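PDB 4XLG: structure-specific endonuclease subunit SLX1 from Candida glabrata, which probably cuts branched DNA as the catalytic subunit of the SLX1-SLX4 endonuclease, resolving secondary structures that arise during DNA repair and recombination. Local coordinates for residues C13-I19 with P59-I65. The protein carries 1 engineered substitution. Where two conformers were deposited one is given. Residues are numbered along the deposited sequence.
Sequences CYLLQSI and PWEMVAI
Two neighbouring antiparallel strands meet here inside the GIY-YIG domain. Residues 13-18 pair with 60-65; their axes approach to 4.4 Å, with 142° between the N-to-C directions. Strand 25-30 flanks 13-18 on its other edge, and 129-132 flanks 60-65.

Q17 and E61 form a hydrogen-bonded pair: Q17 N to E61 O and E61 N to Q17 O are both 2.9 Å. I19 N extends the pairing to P59 O at 3.1 Å; P59 follows a cis peptide bond. The register then slips by one at a classic beta bulge, where V63 and A64 both face L15. V63 N donates to L15 O at 2.9 Å, and L15 N to A64 O at 3.0 Å. V63 has psi -23°, which breaks the extended run. Y14 with I65 and L16 with M62 are non-hydrogen-bonded pairs (CA-CA 4.1 and 4.4 Å).

Y14, L16, M62 and I65 share one face. L16 (m,t) sets CD1 3.9 Å from the centroid of the five-membered ring of W60 (chi1 m), a CH-pi contact. M62 SD lies obliquely 5.5 Å from the Y14 ring centroid; Y14 OH is hydrogen-bonded to H40 and R36. On the L15, Q17 and E61 face, water 1 bridges Q17 OE1 (2.8 Å) and E61 OE1 (2.7 Å). Q17 NE2 is hydrogen-bonded to the backbone O of R22, and E61 OE2 to the N134 side chain.

This is the pairing of the first and third strands of the antiparallel GIY-YIG core, the first strand lying between the second and third.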
ATOM      1  N   CYS B  13      -2.556   8.163   0.688  1.00 19.72           N
ATOM      2  CA  CYS B  13      -2.479   9.149   1.780  0.74 21.12           C
ATOM      3  C   CYS B  13      -1.773  10.379   1.233  1.00 20.60           C
ATOM      4  O   CYS B  13      -0.625  10.281   0.818  1.00 22.09           O
ATOM      5  CB  CYS B  13      -1.655   8.639   2.963  0.74 22.82           C
ATOM      6  SG  CYS B  13      -2.418   7.341   3.921  0.74 23.07           S
ATOM      7  N   TYR B  14      -2.449  11.526   1.287  1.00 20.51           N
ATOM      8  CA  TYR B  14      -1.975  12.737   0.609  1.00 19.60           C
ATOM      9  C   TYR B  14      -1.604  13.811   1.581  1.00 18.74           C
ATOM     10  O   TYR B  14      -2.093  13.885   2.718  1.00 20.40           O
ATOM     11  CB  TYR B  14      -3.038  13.290  -0.371  1.00 18.53           C
ATOM     12  CG  TYR B  14      -4.420  13.540   0.297  1.00 20.55           C
ATOM     13  CD1 TYR B  14      -4.722  14.774   0.908  1.00 19.68           C
ATOM     14  CD2 TYR B  14      -5.406  12.506   0.329  1.00 17.45           C
ATOM     15  CE1 TYR B  14      -5.969  14.999   1.504  1.00 19.78           C
ATOM     16  CE2 TYR B  14      -6.681  12.731   0.895  1.00 20.09           C
ATOM     17  CZ  TYR B  14      -6.925  14.011   1.493  1.00 17.82           C
ATOM     18  OH  TYR B  14      -8.131  14.220   2.077  1.00 20.85           O
ATOM     19  N   LEU B  15      -0.688  14.664   1.097  1.00 18.68           N
ATOM     20  CA  LEU B  15      -0.315  15.873   1.844  1.00 20.42           C
ATOM     21  C   LEU B  15      -0.721  17.101   1.015  1.00 20.00           C
ATOM     22  O   LEU B  15      -0.354  17.197  -0.175  1.00 19.36           O
ATOM     23  CB  LEU B  15       1.202  15.879   2.093  1.00 20.56           C
ATOM     24  CG  LEU B  15       1.759  17.166   2.741  1.00 22.31           C
ATOM     25  CD1 LEU B  15       1.184  17.365   4.168  1.00 24.54           C
ATOM     26  CD2 LEU B  15       3.312  17.141   2.734  1.00 21.98           C
ATOM     27  N   LEU B  16      -1.509  17.982   1.627  1.00 20.32           N
ATOM     28  CA  LEU B  16      -1.912  19.242   0.976  1.00 20.74           C
ATOM     29  C   LEU B  16      -1.109  20.352   1.613  1.00 19.35           C
ATOM     30  O   LEU B  16      -0.811  20.303   2.792  1.00 20.79           O
ATOM     31  CB  LEU B  16      -3.400  19.563   1.190  1.00 18.60           C
ATOM     32  CG  LEU B  16      -4.408  18.450   0.870  1.00 17.57           C
ATOM     33  CD1 LEU B  16      -5.864  19.051   1.153  1.00 21.64           C
ATOM     34  CD2 LEU B  16      -4.199  17.976  -0.615  1.00 17.56           C
ATOM     35  N   GLN B  17      -0.782  21.348   0.803  1.00 19.02           N
ATOM     36  CA  GLN B  17      -0.185  22.573   1.293  1.00 18.37           C
ATOM     37  C   GLN B  17      -1.012  23.718   0.743  1.00 19.11           C
ATOM     38  O   GLN B  17      -1.208  23.808  -0.454  1.00 20.13           O
ATOM     39  CB  GLN B  17       1.262  22.678   0.813  1.00 18.77           C
ATOM     40  CG  GLN B  17       1.962  24.000   1.346  1.00 20.40           C
ATOM     41  CD  GLN B  17       3.435  24.084   0.895  1.00 24.48           C
ATOM     42  OE1 GLN B  17       3.889  23.306   0.037  1.00 24.92           O
ATOM     43  NE2 GLN B  17       4.155  25.025   1.461  1.00 25.00           N
ATOM     44  N   SER B  18      -1.501  24.596   1.613  1.00 19.23           N
ATOM     45  CA  SER B  18      -2.302  25.726   1.112  1.00 19.93           C
ATOM     46  C   SER B  18      -1.489  26.565   0.119  1.00 22.15           C
ATOM     47  O   SER B  18      -0.282  26.879   0.345  1.00 19.92           O
ATOM     48  CB  SER B  18      -2.777  26.586   2.308  1.00 20.38           C
ATOM     49  OG  SER B  18      -3.378  27.796   1.815  1.00 21.22           O
ATOM     50  N   ILE B  19      -2.120  26.977  -0.985  1.00 19.11           N
ATOM     51  CA  ILE B  19      -1.338  27.795  -1.931  1.00 19.49           C
ATOM     52  C   ILE B  19      -1.030  29.176  -1.388  1.00 21.45           C
ATOM     53  O   ILE B  19       0.102  29.651  -1.475  1.00 21.01           O
ATOM     54  CB  ILE B  19      -2.097  27.852  -3.305  1.00 19.22           C
ATOM     55  CG1 ILE B  19      -2.081  26.413  -3.856  1.00 18.97           C
ATOM     56  CG2 ILE B  19      -1.424  28.830  -4.309  1.00 19.84           C
ATOM     57  CD1 ILE B  19      -3.208  26.198  -4.969  1.00 20.37           C
ATOM     58  N   PRO B  59      -7.495  27.802  -2.267  1.00 19.97           N
ATOM     59  CA  PRO B  59      -7.319  26.381  -2.589  1.00 19.04           C
ATOM     60  C   PRO B  59      -6.030  25.763  -2.051  1.00 19.60           C
ATOM     61  O   PRO B  59      -4.998  26.471  -1.878  1.00 19.33           O
ATOM     62  CB  PRO B  59      -7.240  26.376  -4.155  1.00 19.23           C
ATOM     63  CG  PRO B  59      -6.712  27.780  -4.499  1.00 22.56           C
ATOM     64  CD  PRO B  59      -7.269  28.719  -3.420  1.00 20.55           C
ATOM     65  N   TRP B  60      -6.088  24.462  -1.892  1.00 19.46           N
ATOM     66  CA  TRP B  60      -4.953  23.649  -1.494  1.00 20.53           C
ATOM     67  C   TRP B  60      -4.245  23.128  -2.724  1.00 22.51           C
ATOM     68  O   TRP B  60      -4.895  22.753  -3.704  1.00 21.87           O
ATOM     69  CB  TRP B  60      -5.451  22.430  -0.695  1.00 18.97           C
ATOM     70  CG  TRP B  60      -6.122  22.721   0.587  1.00 20.47           C
ATOM     71  CD1 TRP B  60      -7.489  22.820   0.803  1.00 21.83           C
ATOM     72  CD2 TRP B  60      -5.502  22.839   1.859  1.00 22.28           C
ATOM     73  NE1 TRP B  60      -7.731  23.012   2.149  1.00 21.72           N
ATOM     74  CE2 TRP B  60      -6.531  23.004   2.818  1.00 22.45           C
ATOM     75  CE3 TRP B  60      -4.167  22.809   2.286  1.00 20.21           C
ATOM     76  CZ2 TRP B  60      -6.271  23.136   4.192  1.00 22.43           C
ATOM     77  CZ3 TRP B  60      -3.894  22.938   3.660  1.00 19.10           C
ATOM     78  CH2 TRP B  60      -4.935  23.103   4.597  1.00 22.63           C
ATOM     79  N   GLU B  61      -2.927  22.958  -2.631  1.00 20.28           N
ATOM     80  CA  GLU B  61      -2.163  22.185  -3.632  1.00 17.62           C
ATOM     81  C   GLU B  61      -1.899  20.779  -3.073  1.00 21.03           C
ATOM     82  O   GLU B  61      -1.459  20.665  -1.931  1.00 19.96           O
ATOM     83  CB  GLU B  61      -0.781  22.885  -3.907  1.00 18.55           C
ATOM     84  CG  GLU B  61       0.100  22.099  -4.910  1.00 21.10           C
ATOM     85  CD  GLU B  61       1.530  22.645  -4.973  1.00 23.56           C
ATOM     86  OE1 GLU B  61       1.910  23.490  -4.128  1.00 22.88           O
ATOM     87  OE2 GLU B  61       2.280  22.215  -5.890  1.00 23.69           O
ATOM     88  N   MET B  62      -2.219  19.715  -3.827  1.00 18.87           N
ATOM     89  CA  MET B  62      -1.809  18.388  -3.348  1.00 18.05           C
ATOM     90  C   MET B  62      -0.343  18.221  -3.732  1.00 18.12           C
ATOM     91  O   MET B  62      -0.030  18.090  -4.898  1.00 20.13           O
ATOM     92  CB  MET B  62      -2.694  17.284  -3.964  1.00 19.70           C
ATOM     93  CG  MET B  62      -2.299  15.875  -3.391  1.00 19.16           C
ATOM     94  SD  MET B  62      -3.419  14.591  -4.027  1.00 22.07           S
ATOM     95  CE  MET B  62      -4.937  15.045  -3.187  1.00 20.22           C
ATOM     96  N   VAL B  63       0.568  18.209  -2.752  1.00 19.70           N
ATOM     97  CA  VAL B  63       1.964  18.203  -3.149  1.00 20.96           C
ATOM     98  C   VAL B  63       2.581  16.811  -3.246  1.00 19.96           C
ATOM     99  O   VAL B  63       3.605  16.613  -3.939  1.00 21.88           O
ATOM    100  CB  VAL B  63       2.833  19.083  -2.172  1.00 17.87           C
ATOM    101  CG1 VAL B  63       2.377  20.584  -2.297  1.00 22.46           C
ATOM    102  CG2 VAL B  63       2.777  18.622  -0.687  1.00 20.08           C
ATOM    103  N   ALA B  64       1.985  15.851  -2.536  1.00 20.18           N
ATOM    104  CA  ALA B  64       2.522  14.474  -2.538  1.00 23.91           C
ATOM    105  C   ALA B  64       1.415  13.505  -2.197  1.00 22.56           C
ATOM    106  O   ALA B  64       0.453  13.862  -1.511  1.00 21.90           O
ATOM    107  CB  ALA B  64       3.686  14.304  -1.523  1.00 23.11           C
ATOM    108  N   ILE B  65       1.566  12.265  -2.655  1.00 20.72           N
ATOM    109  CA  ILE B  65       0.621  11.246  -2.211  1.00 19.01           C
ATOM    110  C   ILE B  65       1.415   9.917  -2.149  1.00 20.80           C
ATOM    111  O   ILE B  65       2.276   9.661  -3.003  1.00 21.79           O
ATOM    112  CB  ILE B  65      -0.631  11.152  -3.136  1.00 20.18           C
ATOM    113  CG1 ILE B  65      -1.693  10.191  -2.521  1.00 18.48           C
ATOM    114  CG2 ILE B  65      -0.254  10.733  -4.613  1.00 22.63           C
ATOM    115  CD1 ILE B  65      -3.079  10.421  -3.283  1.00 20.92           C
TER
HETATM  116  O   HOH W   1       4.255  23.688  -2.729  1.00 23.29           O
HETATM  117  O   HOH W   2       1.119  25.192  -2.136  1.00 27.76           O